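Local coordinates for aminotransferase, class V family protein (Trichomonas vaginalis, PDB 5F8V) that transfers the amino group between O-phospho-L-serine and 2-oxoglutarate in serine biosynthesis, as a pyridoxal-phosphate-dependent phosphoserine aminotransferase, at the interface of chains A and B. Sequence-based numbering; all coordinates share one arbitrary frame. Chains: chain A/B, Aminotransferase, class V family protein.

The three contacts lie well apart on one two-fold interface. The C-alpha centres of contact 1 and contact 2 are about 25 Å apart, those of contact 1 and contact 3 about 29 Å, and those of contact 2 and contact 3 about 32 Å. Contacts 1 and 2 draw on the same two segments: residues 10, 12 and 13 of chain B meet 41-43 of chain A in contact 1, and 14-16 of chain A meet 36, 37, 39 and 40 of chain B in contact 2. Contact 3 is separate, joining helices 78-89 and 103-115 to residues 227-229. This spread fits the dimer typical of the family, with cofactor sites beside the interface.

Contact 1: the interface of chains A and B. Residues chain A 41-43, 245, 248; chain B 10, 12-13, 201, 207.
A:His43 and B:Gly12 meet at the edge of the imidazole, where A:His43 ND1 lies 3.2 Å from the carbonyl O of B:Gly12. That oxygen is in the ring plane, yet the hydrogen bond is weak, with 134° at the hydrogen. The next residue, B:Pro13, crosses the histidine at about a right angle; the carbonyl O of A:Val41 sits over one face of the B:Pro13 ring, toward its CB-CG-CD side, 3.4 Å from B:Pro13 CD. A:Thr245 also belongs to this shell. Its methyl CG2 sits over one face of the imidazole near the rim, and packs against B:Pro13 CD and against CB of B:Ala207, 3.6 Å away. The threonine places OG1 anti to its own carbonyl carbon (chi1 -42°), which turns the hydroxyl toward B:Gln201. The two side chains meet tip to tip in a hydrogen bond of 3.0 Å between A:Thr245 OG1 and the amide B:Gln201 NE2.

Behind this shell, the peptide bond between B:Gly12 and B:Pro13 is cis. B:Ser10 braces the turn: its OG accepts from B:Gly12 N at 3.3 Å and donates to B:Pro13 O at 2.6 Å. The same hydroxyl touches CB of A:Ser42 across the interface. B:Gln201 immediately precedes B:Lys202, the lysine that carries pyridoxal phosphate as an internal aldimine. Together these contacts bring chain A segments up to the cofactor region of chain B, consistent with an active site built from both subunits.

Contact 2: the interface of chains A and B. Residues chain A 5, 8, 14-16, 21; chain B 36-37, 39-40.
The short 3-10 helix 38-40 of chain B presents B:Glu40 to the N-terminal segment of chain A in this class-V aminotransferase. The carboxylate of B:Glu40 faces the guanidinium of A:Arg5 end-on and nearly coplanar, their planes 12° apart. A:Arg5 NH1 reaches B:Glu40 OE1 at 2.8 Å and A:Arg5 NH2 reaches B:Glu40 OE2 at 3.0 Å, both on syn lone pairs, in a two-pronged salt bridge. The anti lone pairs are used as well. B:Glu40 OE2 accepts the backbone N of A:Val16 at 2.7 Å. Within its own chain the side chain turns back to the start of the 3-10 helix, where B:Glu40 OE1 accepts the backbone N of B:Ser37 at 2.8 Å. Each oxygen takes at least two of these bonds, which fixes the rotation of the carboxylate and should favour its ionised form.

The glutamate is extended beyond CG (chi2 172°), carrying its tip past the carbonyl of A:Ala14 to the arginine, which itself bends at chi2 and chi3 to meet it. The tip of A:Leu21, from helix 18-26, comes head-on, with A:Leu21 CD1 3.6 Å from B:Glu40 OE1; its other methyl, CD2, rests against B:Ser37 and B:Ile39. At the backbone end of the glutamate, A:Asn8 gives ND2 to B:Glu40 O at 3.0 Å. The oxygen lies in the amide plane of A:Asn8, but the donor stands above the carbonyl plane of B:Glu40. SD of B:Met36 packs on the amide, 3.6 Å from A:Asn8 CG, the two side chains crossing at about a right angle.

Contact 3: the interface of chains A and B. Residues chain A 83, 111, 114-115; chain B 227-229.
A:Arg114 turns its guanidinium edge toward the carbonyl of B:Cys227 and one face toward B:Ile229. A:Arg114 NH1 and A:Arg114 NH2 approach B:Cys227 O end-on, at 2.9 and 2.7 Å, so both nitrogens grip one oxygen that lies in the guanidinium plane. NH1 stays in the carbonyl plane, whereas NH2 is tilted 17° from it. CB of B:Ile229 lies over the guanidinium face toward its rim, 4.0 Å from A:Arg114 CZ, and A:Leu115 brings CD2 up to the same B:Cys227 carbonyl.

A:Glu111, on helix 103-115 with the arginine, bends at chi2 (63°) and directs its carboxylate to the backbone of B:Ile229. A:Glu111 OE1 forms a salt bridge with A:Arg114 NH1 at 3.0 Å, the arginine nitrogen tilted out of the carboxylate plane. This intrachain pairing would steady the guanidinium for its hold on the neighbouring chain, and the positive charge beside the carboxylate would favour its ionised form. The other oxygen, A:Glu111 OE2, accepts the backbone N of B:Ile229 at 3.1 Å on its syn side. The carboxylate also packs against the isoleucine branch, with A:Glu111 OE1 3.4 Å from B:Ile229 CG2.

B:Pro228 meets A:Ser83, on helix 78-89, through its ring carbon CB, 3.7 Å from A:Ser83 CB. The serine hydroxyl holds the carboxylate from within chain A: A:Ser83 OG donates to A:Glu111 OE2 at 2.6 Å on the anti side, reaching it from the same face of the carboxylate as B:Ile229 N.

Contact 1: the interface of chains A and B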
loop_
_atom_site.group_PDB
_atom_site.type_symbol
_atom_site.label_atom_id
_atom_site.label_comp_id
_atom_site.label_asym_id
_atom_site.label_seq_id
_atom_site.Cartn_x
_atom_site.Cartn_y
_atom_site.Cartn_z
ATOM N N VAL A 41 -7.561 4.065 -14.200
ATOM C CA VAL A 41 -6.852 5.110 -14.924
ATOM C C VAL A 41 -5.344 4.872 -14.828
ATOM O O VAL A 41 -4.841 4.530 -13.764
ATOM C CB VAL A 41 -7.260 6.491 -14.352
ATOM C CG1 VAL A 41 -6.299 7.581 -14.773
ATOM C CG2 VAL A 41 -8.676 6.836 -14.795
ATOM N N SER A 42 -4.624 5.051 -15.935
ATOM C CA SER A 42 -3.163 4.939 -15.913
ATOM C C SER A 42 -2.520 6.060 -15.095
ATOM O O SER A 42 -2.858 7.230 -15.254
ATOM C CB SER A 42 -2.562 4.976 -17.310
ATOM O OG SER A 42 -1.151 4.836 -17.226
ATOM N N HIS A 43 -1.564 5.684 -14.257
ATOM C CA HIS A 43 -0.770 6.642 -13.491
ATOM C C HIS A 43 0.140 7.530 -14.358
ATOM O O HIS A 43 0.509 8.628 -13.945
ATOM C CB HIS A 43 0.022 5.925 -12.377
ATOM C CG HIS A 43 1.123 5.033 -12.866
ATOM N ND1 HIS A 43 0.893 3.814 -13.474
ATOM C CD2 HIS A 43 2.468 5.164 -12.796
ATOM C CE1 HIS A 43 2.046 3.242 -13.770
ATOM N NE2 HIS A 43 3.016 4.042 -13.373
ATOM N N THR A 245 4.007 2.271 -9.669
ATOM C CA THR A 245 2.618 2.690 -9.575
ATOM C C THR A 245 2.266 3.101 -8.137
ATOM O O THR A 245 2.392 2.297 -7.215
ATOM C CB THR A 245 1.657 1.585 -10.046
ATOM O OG1 THR A 245 2.177 0.973 -11.234
ATOM C CG2 THR A 245 0.275 2.165 -10.342
ATOM N N THR A 248 -3.168 4.722 -6.133
ATOM C CA THR A 248 -3.945 5.832 -6.701
ATOM C C THR A 248 -5.277 6.083 -5.993
ATOM O O THR A 248 -5.611 7.232 -5.675
ATOM C CB THR A 248 -4.183 5.640 -8.219
ATOM O OG1 THR A 248 -4.733 4.349 -8.461
ATOM C CG2 THR A 248 -2.884 5.756 -9.000
ATOM N N SER B 10 -5.680 0.515 -20.851
ATOM C CA SER B 10 -4.552 0.876 -19.984
ATOM C C SER B 10 -3.777 -0.364 -19.550
ATOM O O SER B 10 -4.370 -1.396 -19.238
ATOM C CB SER B 10 -5.022 1.633 -18.735
ATOM O OG SER B 10 -3.929 1.907 -17.864
ATOM N N GLY B 12 -1.964 -0.490 -16.804
ATOM C CA GLY B 12 -1.825 -0.535 -15.344
ATOM C C GLY B 12 -1.721 0.847 -14.723
ATOM O O GLY B 12 -0.808 1.597 -15.099
ATOM N N PRO B 13 -2.639 1.226 -13.812
ATOM C CA PRO B 13 -3.845 0.457 -13.463
ATOM C C PRO B 13 -4.814 0.325 -14.638
ATOM O O PRO B 13 -4.808 1.162 -15.547
ATOM C CB PRO B 13 -4.466 1.277 -12.337
ATOM C CG PRO B 13 -3.298 1.951 -11.700
ATOM C CD PRO B 13 -2.407 2.314 -12.849
ATOM N N GLN B 201 -2.957 -4.250 -9.636
ATOM C CA GLN B 201 -3.568 -3.275 -10.571
ATOM C C GLN B 201 -3.699 -3.660 -12.054
ATOM O O GLN B 201 -4.113 -2.819 -12.870
ATOM C CB GLN B 201 -2.868 -1.904 -10.466
ATOM C CG GLN B 201 -1.438 -1.819 -11.025
ATOM C CD GLN B 201 -0.364 -2.102 -9.989
ATOM O OE1 GLN B 201 -0.602 -2.814 -9.021
ATOM N NE2 GLN B 201 0.827 -1.559 -10.200
ATOM N N ALA B 207 -3.905 -0.492 -7.234
ATOM C CA ALA B 207 -2.458 -0.380 -7.096
ATOM C C ALA B 207 -2.097 -0.313 -5.620
ATOM O O ALA B 207 -2.938 0.014 -4.784
ATOM C CB ALA B 207 -1.948 0.847 -7.827
#

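Contact 2: the interface of chains A and B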
loop_
_atom_site.group_PDB
_atom_site.type_symbol
_atom_site.label_atom_id
_atom_site.label_comp_id
_atom_site.label_asym_id
_atom_site.label_seq_id
_atom_site.Cartn_x
_atom_site.Cartn_y
_atom_site.Cartn_z
ATOM N N ARG A 5 -26.051 4.411 9.621
ATOM C CA ARG A 5 -24.622 4.659 10.003
ATOM C C ARG A 5 -24.453 4.442 11.504
ATOM O O ARG A 5 -25.247 4.954 12.302
ATOM C CB ARG A 5 -24.202 6.086 9.654
ATOM C CG ARG A 5 -24.252 6.416 8.166
ATOM C CD ARG A 5 -23.012 5.927 7.442
ATOM N NE ARG A 5 -21.842 6.723 7.819
ATOM C CZ ARG A 5 -20.574 6.406 7.561
ATOM N NH1 ARG A 5 -20.256 5.284 6.899
ATOM N NH2 ARG A 5 -19.607 7.226 7.963
ATOM N N ASN A 8 -18.933 5.109 15.138
ATOM C CA ASN A 8 -17.737 4.310 14.942
ATOM C C ASN A 8 -16.533 4.910 15.678
ATOM O O ASN A 8 -16.005 5.946 15.274
ATOM C CB ASN A 8 -17.468 4.214 13.438
ATOM C CG ASN A 8 -16.278 3.339 13.093
ATOM O OD1 ASN A 8 -15.753 2.606 13.925
ATOM N ND2 ASN A 8 -15.848 3.421 11.848
ATOM N N ALA A 14 -10.418 4.038 10.539
ATOM C CA ALA A 14 -11.299 4.889 11.326
ATOM C C ALA A 14 -12.390 5.530 10.490
ATOM O O ALA A 14 -12.390 5.420 9.264
ATOM C CB ALA A 14 -10.472 5.962 12.006
ATOM N N ALA A 15 -13.303 6.212 11.184
ATOM C CA ALA A 15 -14.423 6.920 10.573
ATOM C C ALA A 15 -13.948 7.939 9.542
ATOM O O ALA A 15 -12.913 8.587 9.715
ATOM C CB ALA A 15 -15.258 7.613 11.644
ATOM N N VAL A 16 -14.718 8.047 8.468
ATOM C CA VAL A 16 -14.423 8.922 7.347
ATOM C C VAL A 16 -15.649 9.835 7.165
ATOM O O VAL A 16 -16.750 9.458 7.560
ATOM C CB VAL A 16 -14.062 8.049 6.113
ATOM C CG1 VAL A 16 -14.490 8.648 4.794
ATOM C CG2 VAL A 16 -12.561 7.766 6.112
ATOM N N LEU A 21 -17.459 9.612 1.309
ATOM C CA LEU A 21 -17.926 8.296 0.875
ATOM C C LEU A 21 -18.984 8.445 -0.234
ATOM O O LEU A 21 -18.942 7.738 -1.248
ATOM C CB LEU A 21 -18.466 7.493 2.061
ATOM C CG LEU A 21 -17.483 7.183 3.197
ATOM C CD1 LEU A 21 -18.218 6.715 4.444
ATOM C CD2 LEU A 21 -16.430 6.164 2.774
ATOM N N MET B 36 -21.047 0.821 8.509
ATOM C CA MET B 36 -19.737 1.416 8.200
ATOM C C MET B 36 -19.308 1.056 6.773
ATOM O O MET B 36 -19.655 -0.005 6.271
ATOM C CB MET B 36 -18.664 0.895 9.178
ATOM C CG MET B 36 -18.878 1.285 10.644
ATOM S SD MET B 36 -17.816 0.386 11.794
ATOM C CE MET B 36 -18.621 -1.213 11.864
ATOM N N SER B 37 -18.528 1.934 6.142
ATOM C CA SER B 37 -17.782 1.584 4.936
ATOM C C SER B 37 -16.762 0.499 5.273
ATOM O O SER B 37 -16.277 0.435 6.398
ATOM C CB SER B 37 -17.031 2.811 4.399
ATOM O OG SER B 37 -16.472 2.581 3.112
ATOM N N ILE B 39 -13.925 0.804 4.235
ATOM C CA ILE B 39 -12.845 1.764 4.522
ATOM C C ILE B 39 -12.700 2.102 6.020
ATOM O O ILE B 39 -11.608 2.435 6.464
ATOM C CB ILE B 39 -13.062 3.077 3.707
ATOM C CG1 ILE B 39 -12.886 2.808 2.209
ATOM C CG2 ILE B 39 -12.116 4.202 4.138
ATOM C CD1 ILE B 39 -13.565 3.833 1.317
ATOM N N GLU B 40 -13.794 2.022 6.785
ATOM C CA GLU B 40 -13.845 2.538 8.167
ATOM C C GLU B 40 -13.745 1.482 9.281
ATOM O O GLU B 40 -13.753 1.825 10.463
ATOM C CB GLU B 40 -15.138 3.324 8.349
ATOM C CG GLU B 40 -15.280 4.514 7.418
ATOM C CD GLU B 40 -16.658 5.128 7.502
ATOM O OE1 GLU B 40 -17.637 4.443 7.122
ATOM O OE2 GLU B 40 -16.766 6.284 7.969
#

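Contact 3: the interface of chains A and B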
loop_
_atom_site.group_PDB
_atom_site.type_symbol
_atom_site.label_atom_id
_atom_site.label_comp_id
_atom_site.label_asym_id
_atom_site.label_seq_id
_atom_site.Cartn_x
_atom_site.Cartn_y
_atom_site.Cartn_z
ATOM N N SER A 83 10.987 1.250 9.458
ATOM C CA SER A 83 12.168 0.654 8.845
ATOM C C SER A 83 12.907 1.657 7.963
ATOM O O SER A 83 14.132 1.776 8.048
ATOM C CB SER A 83 11.777 -0.553 8.011
ATOM O OG SER A 83 10.986 -1.454 8.756
ATOM N N GLU A 111 12.347 -1.600 15.989
ATOM C CA GLU A 111 12.691 -1.915 14.603
ATOM C C GLU A 111 14.088 -1.400 14.236
ATOM O O GLU A 111 14.866 -2.121 13.608
ATOM C CB GLU A 111 11.604 -1.414 13.634
ATOM C CG GLU A 111 11.912 -1.511 12.138
ATOM C CD GLU A 111 12.103 -2.927 11.608
ATOM O OE1 GLU A 111 12.118 -3.911 12.378
ATOM O OE2 GLU A 111 12.245 -3.065 10.379
ATOM N N ARG A 114 16.482 -3.655 16.079
ATOM C CA ARG A 114 16.494 -4.930 15.362
ATOM C C ARG A 114 17.354 -4.893 14.095
ATOM O O ARG A 114 18.183 -5.781 13.888
ATOM C CB ARG A 114 15.064 -5.348 15.004
ATOM C CG ARG A 114 14.953 -6.722 14.367
ATOM C CD ARG A 114 13.608 -6.933 13.679
ATOM N NE ARG A 114 13.785 -7.712 12.445
ATOM C CZ ARG A 114 13.883 -7.222 11.202
ATOM N NH1 ARG A 114 13.800 -5.914 10.937
ATOM N NH2 ARG A 114 14.055 -8.072 10.196
ATOM N N LEU A 115 17.148 -3.879 13.249
ATOM C CA LEU A 115 17.921 -3.741 12.010
ATOM C C LEU A 115 19.440 -3.716 12.256
ATOM O O LEU A 115 20.197 -4.213 11.432
ATOM C CB LEU A 115 17.494 -2.494 11.227
ATOM C CG LEU A 115 16.090 -2.510 10.605
ATOM C CD1 LEU A 115 15.707 -1.112 10.149
ATOM C CD2 LEU A 115 15.983 -3.494 9.451
ATOM N N CYS B 227 16.617 -6.789 6.655
ATOM C CA CYS B 227 15.310 -6.888 6.025
ATOM C C CYS B 227 14.297 -6.123 6.884
ATOM O O CYS B 227 14.205 -6.399 8.073
ATOM C CB CYS B 227 14.897 -8.345 5.909
ATOM S SG CYS B 227 13.350 -8.578 5.032
ATOM N N PRO B 228 13.560 -5.145 6.301
ATOM C CA PRO B 228 12.470 -4.504 7.036
ATOM C C PRO B 228 11.493 -5.555 7.554
ATOM O O PRO B 228 11.133 -6.477 6.800
ATOM C CB PRO B 228 11.811 -3.616 5.977
ATOM C CG PRO B 228 12.924 -3.283 5.058
ATOM C CD PRO B 228 13.712 -4.551 4.962
ATOM N N ILE B 229 11.092 -5.441 8.822
ATOM C CA ILE B 229 10.325 -6.528 9.464
ATOM C C ILE B 229 9.062 -6.917 8.685
ATOM O O ILE B 229 8.789 -8.111 8.515
ATOM C CB ILE B 229 10.019 -6.279 10.967
ATOM C CG1 ILE B 229 9.385 -7.533 11.599
ATOM C CG2 ILE B 229 9.120 -5.062 11.176
ATOM C CD1 ILE B 229 9.523 -7.609 13.100
#